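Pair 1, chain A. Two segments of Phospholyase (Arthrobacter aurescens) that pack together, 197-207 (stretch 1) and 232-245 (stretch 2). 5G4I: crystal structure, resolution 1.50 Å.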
# COMPACT_ATOMS: atom_id res chain seq x y z
N ASP A 197 -19.27 -15.89 -25.46
CA ASP A 197 -17.87 -15.95 -25.06
C ASP A 197 -17.72 -16.04 -23.50
O ASP A 197 -16.83 -16.76 -22.97
CB ASP A 197 -17.08 -14.70 -25.51
CG ASP A 197 -16.82 -14.58 -26.99
OD1 ASP A 197 -17.15 -15.47 -27.75
OD2 ASP A 197 -16.24 -13.47 -27.34
N VAL A 198 -18.59 -15.33 -22.75
CA VAL A 198 -18.59 -15.41 -21.30
C VAL A 198 -19.00 -16.86 -20.85
O VAL A 198 -18.31 -17.44 -19.93
CB VAL A 198 -19.52 -14.37 -20.63
CG1 VAL A 198 -19.64 -14.53 -19.16
CG2 VAL A 198 -19.06 -12.97 -20.97
N ASP A 199 -20.07 -17.43 -21.44
CA ASP A 199 -20.47 -18.81 -21.16
C ASP A 199 -19.27 -19.79 -21.34
O ASP A 199 -18.99 -20.61 -20.42
CB ASP A 199 -21.54 -19.28 -22.11
CG ASP A 199 -22.90 -18.52 -21.99
OD1 ASP A 199 -23.21 -18.02 -20.87
OD2 ASP A 199 -23.64 -18.62 -23.04
N ALA A 200 -18.51 -19.57 -22.44
CA ALA A 200 -17.37 -20.46 -22.72
C ALA A 200 -16.25 -20.34 -21.71
O ALA A 200 -15.56 -21.29 -21.28
CB ALA A 200 -16.86 -20.28 -24.18
N ALA A 201 -15.93 -19.07 -21.35
CA ALA A 201 -14.86 -18.80 -20.38
C ALA A 201 -15.18 -19.45 -19.02
O ALA A 201 -14.30 -20.06 -18.35
CB ALA A 201 -14.72 -17.27 -20.17
N ILE A 202 -16.42 -19.28 -18.57
CA ILE A 202 -16.87 -19.87 -17.31
C ILE A 202 -16.77 -21.42 -17.31
O ILE A 202 -16.27 -22.04 -16.37
CB ILE A 202 -18.32 -19.36 -16.92
CG1 ILE A 202 -18.26 -17.88 -16.52
CG2 ILE A 202 -18.94 -20.21 -15.84
CD1 ILE A 202 -19.64 -17.29 -16.21
N ALA A 203 -17.29 -22.00 -18.41
CA ALA A 203 -17.25 -23.47 -18.55
C ALA A 203 -15.80 -23.94 -18.52
O ALA A 203 -15.53 -25.05 -17.95
CB ALA A 203 -17.98 -23.90 -19.79
N SER A 204 -14.87 -23.21 -19.17
CA SER A 204 -13.44 -23.59 -19.28
C SER A 204 -12.80 -23.56 -17.89
O SER A 204 -12.04 -24.45 -17.49
CB SER A 204 -12.75 -22.66 -20.24
OG SER A 204 -11.34 -22.94 -20.32
N LEU A 205 -13.06 -22.49 -17.08
CA LEU A 205 -12.61 -22.37 -15.70
C LEU A 205 -13.07 -23.52 -14.82
O LEU A 205 -12.32 -24.01 -13.95
CB LEU A 205 -12.98 -21.01 -15.05
CG LEU A 205 -12.19 -19.80 -15.58
CD1 LEU A 205 -12.84 -18.52 -15.10
CD2 LEU A 205 -10.74 -19.90 -15.12
N GLN A 206 -14.34 -23.91 -15.02
CA GLN A 206 -14.93 -25.01 -14.23
C GLN A 206 -14.26 -26.37 -14.59
O GLN A 206 -13.92 -27.13 -13.69
CB GLN A 206 -16.45 -25.02 -14.38
CG GLN A 206 -17.12 -23.80 -13.74
CD GLN A 206 -18.54 -23.56 -14.11
OE1 GLN A 206 -19.01 -24.00 -15.19
NE2 GLN A 206 -19.25 -22.84 -13.28
N ALA A 207 -14.11 -26.60 -15.88
CA ALA A 207 -13.48 -27.91 -16.36
C ALA A 207 -12.09 -28.03 -15.80
O ALA A 207 -11.65 -29.16 -15.46
CB ALA A 207 -13.49 -28.01 -17.86
N GLY A 232 -27.16 -4.45 -21.29
CA GLY A 232 -27.40 -5.85 -20.87
C GLY A 232 -26.12 -6.69 -20.76
O GLY A 232 -26.20 -7.80 -20.29
N TYR A 233 -24.98 -6.20 -21.25
CA TYR A 233 -23.75 -6.97 -21.17
C TYR A 233 -23.28 -7.16 -19.71
O TYR A 233 -23.15 -8.31 -19.22
CB TYR A 233 -22.62 -6.41 -22.02
CG TYR A 233 -21.30 -7.23 -21.89
CD1 TYR A 233 -21.14 -8.43 -22.55
CD2 TYR A 233 -20.28 -6.83 -21.05
CE1 TYR A 233 -20.01 -9.22 -22.46
CE2 TYR A 233 -19.10 -7.56 -20.96
CZ TYR A 233 -18.97 -8.78 -21.66
OH TYR A 233 -17.80 -9.53 -21.57
N ILE A 234 -23.07 -6.03 -19.00
CA ILE A 234 -22.65 -6.15 -17.60
C ILE A 234 -23.61 -6.95 -16.72
O ILE A 234 -23.26 -7.82 -15.87
CB ILE A 234 -22.30 -4.78 -16.97
CG1 ILE A 234 -21.13 -4.14 -17.74
CG2 ILE A 234 -22.02 -4.82 -15.49
CD1 ILE A 234 -19.74 -4.85 -17.59
N GLU A 235 -24.92 -6.67 -16.90
CA GLU A 235 -25.95 -7.38 -16.17
C GLU A 235 -25.93 -8.91 -16.48
O GLU A 235 -26.07 -9.75 -15.59
CB GLU A 235 -27.33 -6.78 -16.58
CG GLU A 235 -27.46 -5.23 -16.34
CD GLU A 235 -26.84 -4.08 -17.30
OE1 GLU A 235 -26.11 -4.05 -18.16
OE2 GLU A 235 -27.19 -2.98 -17.16
N GLY A 236 -25.73 -9.22 -17.75
CA GLY A 236 -25.63 -10.66 -18.18
C GLY A 236 -24.40 -11.36 -17.58
O GLY A 236 -24.47 -12.57 -17.21
N VAL A 237 -23.28 -10.66 -17.54
CA VAL A 237 -22.06 -11.20 -16.90
C VAL A 237 -22.31 -11.45 -15.46
O VAL A 237 -22.00 -12.54 -14.92
CB VAL A 237 -20.82 -10.29 -17.14
CG1 VAL A 237 -19.64 -10.84 -16.32
CG2 VAL A 237 -20.48 -10.15 -18.58
N ALA A 238 -22.89 -10.49 -14.69
CA ALA A 238 -23.22 -10.68 -13.32
C ALA A 238 -24.15 -11.90 -13.01
O ALA A 238 -23.84 -12.65 -12.10
CB ALA A 238 -23.84 -9.35 -12.74
N THR A 239 -25.19 -12.03 -13.85
CA THR A 239 -26.09 -13.18 -13.63
C THR A 239 -25.32 -14.52 -13.79
O THR A 239 -25.44 -15.41 -12.92
CB THR A 239 -27.22 -13.08 -14.63
OG1 THR A 239 -27.98 -11.86 -14.35
CG2 THR A 239 -28.11 -14.30 -14.50
N ARG A 240 -24.48 -14.57 -14.84
CA ARG A 240 -23.72 -15.85 -15.13
C ARG A 240 -22.65 -16.14 -14.05
O ARG A 240 -22.48 -17.23 -13.56
CB ARG A 240 -23.10 -15.78 -16.49
CG ARG A 240 -24.16 -15.84 -17.64
CD ARG A 240 -23.59 -15.33 -18.98
NE ARG A 240 -24.47 -15.52 -20.13
CZ ARG A 240 -25.56 -14.81 -20.34
NH1 ARG A 240 -25.93 -13.83 -19.52
NH2 ARG A 240 -26.33 -15.09 -21.42
N VAL A 241 -21.95 -15.08 -13.59
CA VAL A 241 -20.97 -15.24 -12.56
C VAL A 241 -21.62 -15.72 -11.22
O VAL A 241 -21.06 -16.59 -10.56
CB VAL A 241 -20.21 -13.89 -12.36
CG1 VAL A 241 -19.38 -13.82 -11.01
CG2 VAL A 241 -19.31 -13.62 -13.53
N ARG A 242 -22.76 -15.11 -10.85
CA ARG A 242 -23.44 -15.50 -9.58
C ARG A 242 -23.97 -16.92 -9.68
O ARG A 242 -23.89 -17.66 -8.67
CB ARG A 242 -24.46 -14.45 -9.20
CG ARG A 242 -23.70 -13.14 -8.74
CD ARG A 242 -24.60 -11.99 -8.70
NE ARG A 242 -23.80 -10.80 -8.24
CZ ARG A 242 -24.21 -9.55 -8.43
NH1 ARG A 242 -25.30 -9.26 -9.15
NH2 ARG A 242 -23.46 -8.54 -7.95
N ALA A 243 -24.39 -17.31 -10.88
CA ALA A 243 -24.93 -18.73 -11.00
C ALA A 243 -23.72 -19.70 -10.84
O ALA A 243 -23.92 -20.90 -10.51
CB ALA A 243 -25.60 -18.90 -12.31
N ALA A 244 -22.50 -19.27 -11.15
CA ALA A 244 -21.26 -20.04 -10.98
C ALA A 244 -20.68 -19.92 -9.57
O ALA A 244 -19.59 -20.45 -9.34
CB ALA A 244 -20.22 -19.67 -12.00
N GLY A 245 -21.35 -19.22 -8.64
CA GLY A 245 -20.86 -19.10 -7.28
C GLY A 245 -19.81 -18.01 -7.05
O GLY A 245 -19.14 -18.03 -6.03
O HOH W 1 -25.66 -16.92 -23.49
O HOH W 2 -17.73 -22.02 -10.62

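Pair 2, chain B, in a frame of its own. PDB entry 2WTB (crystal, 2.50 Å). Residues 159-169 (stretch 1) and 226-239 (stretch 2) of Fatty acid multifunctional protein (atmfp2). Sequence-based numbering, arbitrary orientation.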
# COMPACT_ATOMS: atom_id res chain seq x y z
N GLY B 159 -16.55 4.26 -22.65
CA GLY B 159 -17.88 4.14 -22.08
C GLY B 159 -17.90 4.62 -20.64
O GLY B 159 -16.86 4.69 -19.99
N LEU B 160 -19.09 4.95 -20.14
CA LEU B 160 -19.23 5.46 -18.78
C LEU B 160 -19.02 4.37 -17.73
O LEU B 160 -18.38 4.60 -16.71
CB LEU B 160 -20.60 6.10 -18.59
CG LEU B 160 -20.81 6.79 -17.24
CD1 LEU B 160 -19.74 7.85 -17.02
CD2 LEU B 160 -22.21 7.38 -17.13
N THR B 161 -19.56 3.18 -18.00
CA THR B 161 -19.47 2.08 -17.05
C THR B 161 -18.02 1.66 -16.79
O THR B 161 -17.62 1.45 -15.65
CB THR B 161 -20.27 0.86 -17.54
OG1 THR B 161 -21.64 1.24 -17.74
CG2 THR B 161 -20.20 -0.27 -16.52
N LYS B 162 -17.24 1.53 -17.87
CA LYS B 162 -15.85 1.14 -17.74
C LYS B 162 -15.00 2.27 -17.17
O LYS B 162 -14.16 2.05 -16.31
CB LYS B 162 -15.29 0.70 -19.10
CG LYS B 162 -13.91 0.08 -19.00
CD LYS B 162 -13.91 -1.08 -18.02
CE LYS B 162 -12.58 -1.81 -18.00
NZ LYS B 162 -12.59 -2.93 -17.02
N ALA B 163 -15.24 3.48 -17.67
CA ALA B 163 -14.51 4.65 -17.19
C ALA B 163 -14.68 4.78 -15.68
O ALA B 163 -13.71 5.02 -14.96
CB ALA B 163 -15.01 5.90 -17.89
N LEU B 164 -15.91 4.61 -15.22
CA LEU B 164 -16.21 4.70 -13.80
C LEU B 164 -15.46 3.63 -13.02
O LEU B 164 -14.96 3.89 -11.92
CB LEU B 164 -17.72 4.57 -13.55
CG LEU B 164 -18.54 5.83 -13.79
CD1 LEU B 164 -19.97 5.63 -13.33
CD2 LEU B 164 -17.91 7.01 -13.08
N GLU B 165 -15.38 2.43 -13.58
CA GLU B 165 -14.65 1.35 -12.93
C GLU B 165 -13.18 1.70 -12.81
O GLU B 165 -12.60 1.65 -11.73
CB GLU B 165 -14.82 0.04 -13.70
CG GLU B 165 -14.04 -1.12 -13.09
CD GLU B 165 -13.88 -2.28 -14.05
OE1 GLU B 165 -14.60 -2.31 -15.07
OE2 GLU B 165 -13.04 -3.16 -13.79
N MET B 166 -12.57 2.07 -13.94
CA MET B 166 -11.15 2.40 -13.98
C MET B 166 -10.79 3.54 -13.04
O MET B 166 -9.84 3.43 -12.26
CB MET B 166 -10.72 2.74 -15.41
CG MET B 166 -10.82 1.59 -16.39
SD MET B 166 -10.34 2.07 -18.06
CE MET B 166 -8.63 2.54 -17.81
N ILE B 167 -11.55 4.63 -13.10
CA ILE B 167 -11.25 5.81 -12.30
C ILE B 167 -11.47 5.56 -10.81
O ILE B 167 -10.69 6.00 -9.97
CB ILE B 167 -12.08 7.02 -12.75
CG1 ILE B 167 -11.71 7.41 -14.17
CG2 ILE B 167 -11.87 8.19 -11.80
CD1 ILE B 167 -12.32 8.73 -14.61
N LEU B 168 -12.55 4.86 -10.47
CA LEU B 168 -12.86 4.59 -9.07
C LEU B 168 -11.95 3.53 -8.48
O LEU B 168 -11.41 3.70 -7.38
CB LEU B 168 -14.33 4.18 -8.91
CG LEU B 168 -15.35 5.29 -9.15
CD1 LEU B 168 -16.76 4.80 -8.85
CD2 LEU B 168 -15.02 6.51 -8.30
N THR B 169 -11.77 2.43 -9.21
CA THR B 169 -10.92 1.34 -8.74
C THR B 169 -9.44 1.70 -8.86
O THR B 169 -8.59 1.13 -8.18
CB THR B 169 -11.19 0.04 -9.52
OG1 THR B 169 -12.60 -0.18 -9.59
CG2 THR B 169 -10.53 -1.14 -8.84
N GLU B 226 -30.18 7.99 -18.51
CA GLU B 226 -29.56 6.78 -17.96
C GLU B 226 -28.18 7.07 -17.39
O GLU B 226 -27.77 6.45 -16.40
CB GLU B 226 -29.47 5.70 -19.03
CG GLU B 226 -28.80 4.42 -18.55
CD GLU B 226 -28.65 3.40 -19.66
OE1 GLU B 226 -28.94 3.74 -20.83
OE2 GLU B 226 -28.25 2.26 -19.36
N ALA B 227 -27.45 7.99 -18.01
CA ALA B 227 -26.15 8.39 -17.51
C ALA B 227 -26.28 8.91 -16.09
O ALA B 227 -25.43 8.64 -15.24
CB ALA B 227 -25.52 9.44 -18.41
N ARG B 228 -27.35 9.66 -15.83
CA ARG B 228 -27.62 10.17 -14.49
C ARG B 228 -27.92 9.03 -13.52
O ARG B 228 -27.58 9.10 -12.34
CB ARG B 228 -28.78 11.16 -14.50
CG ARG B 228 -28.39 12.57 -14.92
CD ARG B 228 -29.38 13.59 -14.38
NE ARG B 228 -28.91 14.96 -14.56
CZ ARG B 228 -29.43 15.82 -15.42
NH1 ARG B 228 -30.45 15.46 -16.19
NH2 ARG B 228 -28.94 17.05 -15.51
N GLU B 229 -28.56 7.98 -14.03
CA GLU B 229 -28.86 6.80 -13.23
C GLU B 229 -27.58 6.08 -12.84
O GLU B 229 -27.43 5.60 -11.72
CB GLU B 229 -29.78 5.86 -14.01
CG GLU B 229 -30.42 4.77 -13.18
CD GLU B 229 -31.45 3.98 -13.96
OE1 GLU B 229 -31.50 4.13 -15.20
OE2 GLU B 229 -32.21 3.20 -13.33
N ILE B 230 -26.64 6.02 -13.78
CA ILE B 230 -25.35 5.37 -13.55
C ILE B 230 -24.49 6.20 -12.61
O ILE B 230 -23.82 5.65 -11.73
CB ILE B 230 -24.61 5.15 -14.88
CG1 ILE B 230 -25.31 4.07 -15.71
CG2 ILE B 230 -23.17 4.75 -14.63
CD1 ILE B 230 -24.84 3.98 -17.13
N LEU B 231 -24.51 7.51 -12.79
CA LEU B 231 -23.74 8.43 -11.96
C LEU B 231 -24.28 8.48 -10.53
O LEU B 231 -23.52 8.45 -9.56
CB LEU B 231 -23.71 9.83 -12.57
CG LEU B 231 -22.76 10.01 -13.76
CD1 LEU B 231 -23.17 11.21 -14.61
CD2 LEU B 231 -21.32 10.15 -13.28
N THR B 232 -25.60 8.57 -10.41
CA THR B 232 -26.24 8.56 -9.11
C THR B 232 -25.86 7.29 -8.35
O THR B 232 -25.38 7.35 -7.22
CB THR B 232 -27.77 8.66 -9.23
OG1 THR B 232 -28.14 10.02 -9.44
CG2 THR B 232 -28.44 8.15 -7.96
N PHE B 233 -26.06 6.14 -8.99
CA PHE B 233 -25.72 4.86 -8.39
C PHE B 233 -24.30 4.87 -7.83
O PHE B 233 -24.09 4.59 -6.65
CB PHE B 233 -25.89 3.73 -9.41
CG PHE B 233 -25.53 2.37 -8.87
CD1 PHE B 233 -26.50 1.56 -8.31
CD2 PHE B 233 -24.23 1.90 -8.94
CE1 PHE B 233 -26.18 0.31 -7.82
CE2 PHE B 233 -23.90 0.65 -8.45
CZ PHE B 233 -24.88 -0.15 -7.89
N ALA B 234 -23.34 5.19 -8.69
CA ALA B 234 -21.93 5.24 -8.30
C ALA B 234 -21.73 6.08 -7.04
O ALA B 234 -21.18 5.60 -6.05
CB ALA B 234 -21.08 5.79 -9.43
N LYS B 235 -22.18 7.33 -7.08
CA LYS B 235 -22.09 8.22 -5.93
C LYS B 235 -22.60 7.52 -4.68
O LYS B 235 -21.96 7.57 -3.62
CB LYS B 235 -22.91 9.48 -6.16
CG LYS B 235 -22.42 10.37 -7.29
CD LYS B 235 -23.43 11.47 -7.59
CE LYS B 235 -22.88 12.48 -8.59
NZ LYS B 235 -21.74 13.25 -8.02
N ALA B 236 -23.75 6.87 -4.81
CA ALA B 236 -24.40 6.22 -3.68
C ALA B 236 -23.53 5.15 -3.04
O ALA B 236 -23.34 5.14 -1.82
CB ALA B 236 -25.74 5.62 -4.12
N GLN B 237 -22.99 4.25 -3.85
CA GLN B 237 -22.21 3.13 -3.32
C GLN B 237 -20.79 3.54 -2.93
O GLN B 237 -20.08 2.80 -2.25
CB GLN B 237 -22.18 1.96 -4.30
CG GLN B 237 -21.19 2.12 -5.44
CD GLN B 237 -20.93 0.82 -6.16
OE1 GLN B 237 -21.60 -0.19 -5.91
NE2 GLN B 237 -19.95 0.82 -7.05
N THR B 238 -20.37 4.72 -3.38
CA THR B 238 -19.07 5.26 -2.99
C THR B 238 -19.16 5.88 -1.60
O THR B 238 -18.16 5.99 -0.89
CB THR B 238 -18.55 6.30 -4.01
OG1 THR B 238 -18.27 5.65 -5.26
CG2 THR B 238 -17.27 6.96 -3.51
N LEU B 239 -20.37 6.27 -1.22
CA LEU B 239 -20.62 6.79 0.12
C LEU B 239 -20.91 5.66 1.11
O LEU B 239 -20.91 5.87 2.32
CB LEU B 239 -21.79 7.78 0.11
CG LEU B 239 -21.44 9.23 -0.25
CD1 LEU B 239 -22.70 10.05 -0.49
CD2 LEU B 239 -20.59 9.85 0.85

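Two helices that run side by side in nearly the same direction can be held together by quite different chemistry, and these two pairs illustrate the point. In pair 1 the N-to-C directions of the helices differ by 23° (signed crossing angle -23°) and the axes approach to 10.6 Å; in pair 2 the corresponding values are 21°, -21° and 11.0 Å. The central residues superpose with an RMSD of 0.5 Å, and the surface buried is almost identical, 341 and 347 Å².

On the first helix, V198(A), I202(A) and Q206(A) coincide with L160(B), L164(B) and L168(B). The spacing of four residues, a little over one helical turn, keeps all three on one side, and in both pairs their CA-to-CB bonds point toward the partner helix. On the second stretch the matching positions are V237(A), R240(A), V241(A) and A244(A) against A227(B), I230(B), L231(B) and A234(B); A244(A) comes just after the end of its helix, whereas A234(B) lies within one.

The best-conserved solution lies at the middle of the contact. I202(A) CG2 meets A244(A) CB at 4.1 Å, and L164(B) CD1 meets A234(B) CB at the same 4.1 Å. Alanine occupies the receiving position in both, its small side chain lying against a branched aliphatic one.

One turn earlier the solutions diverge. R240(A) serves two purposes: its aliphatic part packs, with CB 3.8 Å from I202(A) CD1 and CD 4.0 Å from V198(A) CG1, while its NE donates a hydrogen bond of 2.9 Å to D199(A) OD1, part of a salt bridge. A water reinforces the link, donating to D199(A) OD2 and accepting from R240(A) NH2. I230(B) replaces this with hydrocarbon alone. Its CG2 lies 3.6 Å from L164(B) CD1 and 3.8 Å from L160(B) CD2, and T161(B), at the position of D199(A), forms no hydrogen bond across the interface.

Side-chain size is also traded between the helices. V198(A) CG2 packs 4.0 Å from V237(A) CG2, whereas in pair 2 the longer L160(B) faces the smaller A227(B), with CD2 and CB 4.1 Å apart.

At the far end, Q206(A) NE2 comes within 3.6 Å of A244(A) CB and donates to a water that in turn donates to A244(A) O. L168(B) instead makes a looser apolar contact, its CD1 4.5 Å from A234(B) CB. Pair 1 thus supplements its apolar packing with charge and water, whereas pair 2 relies mainly on aliphatic side chains; the backbone arrangement accommodates both.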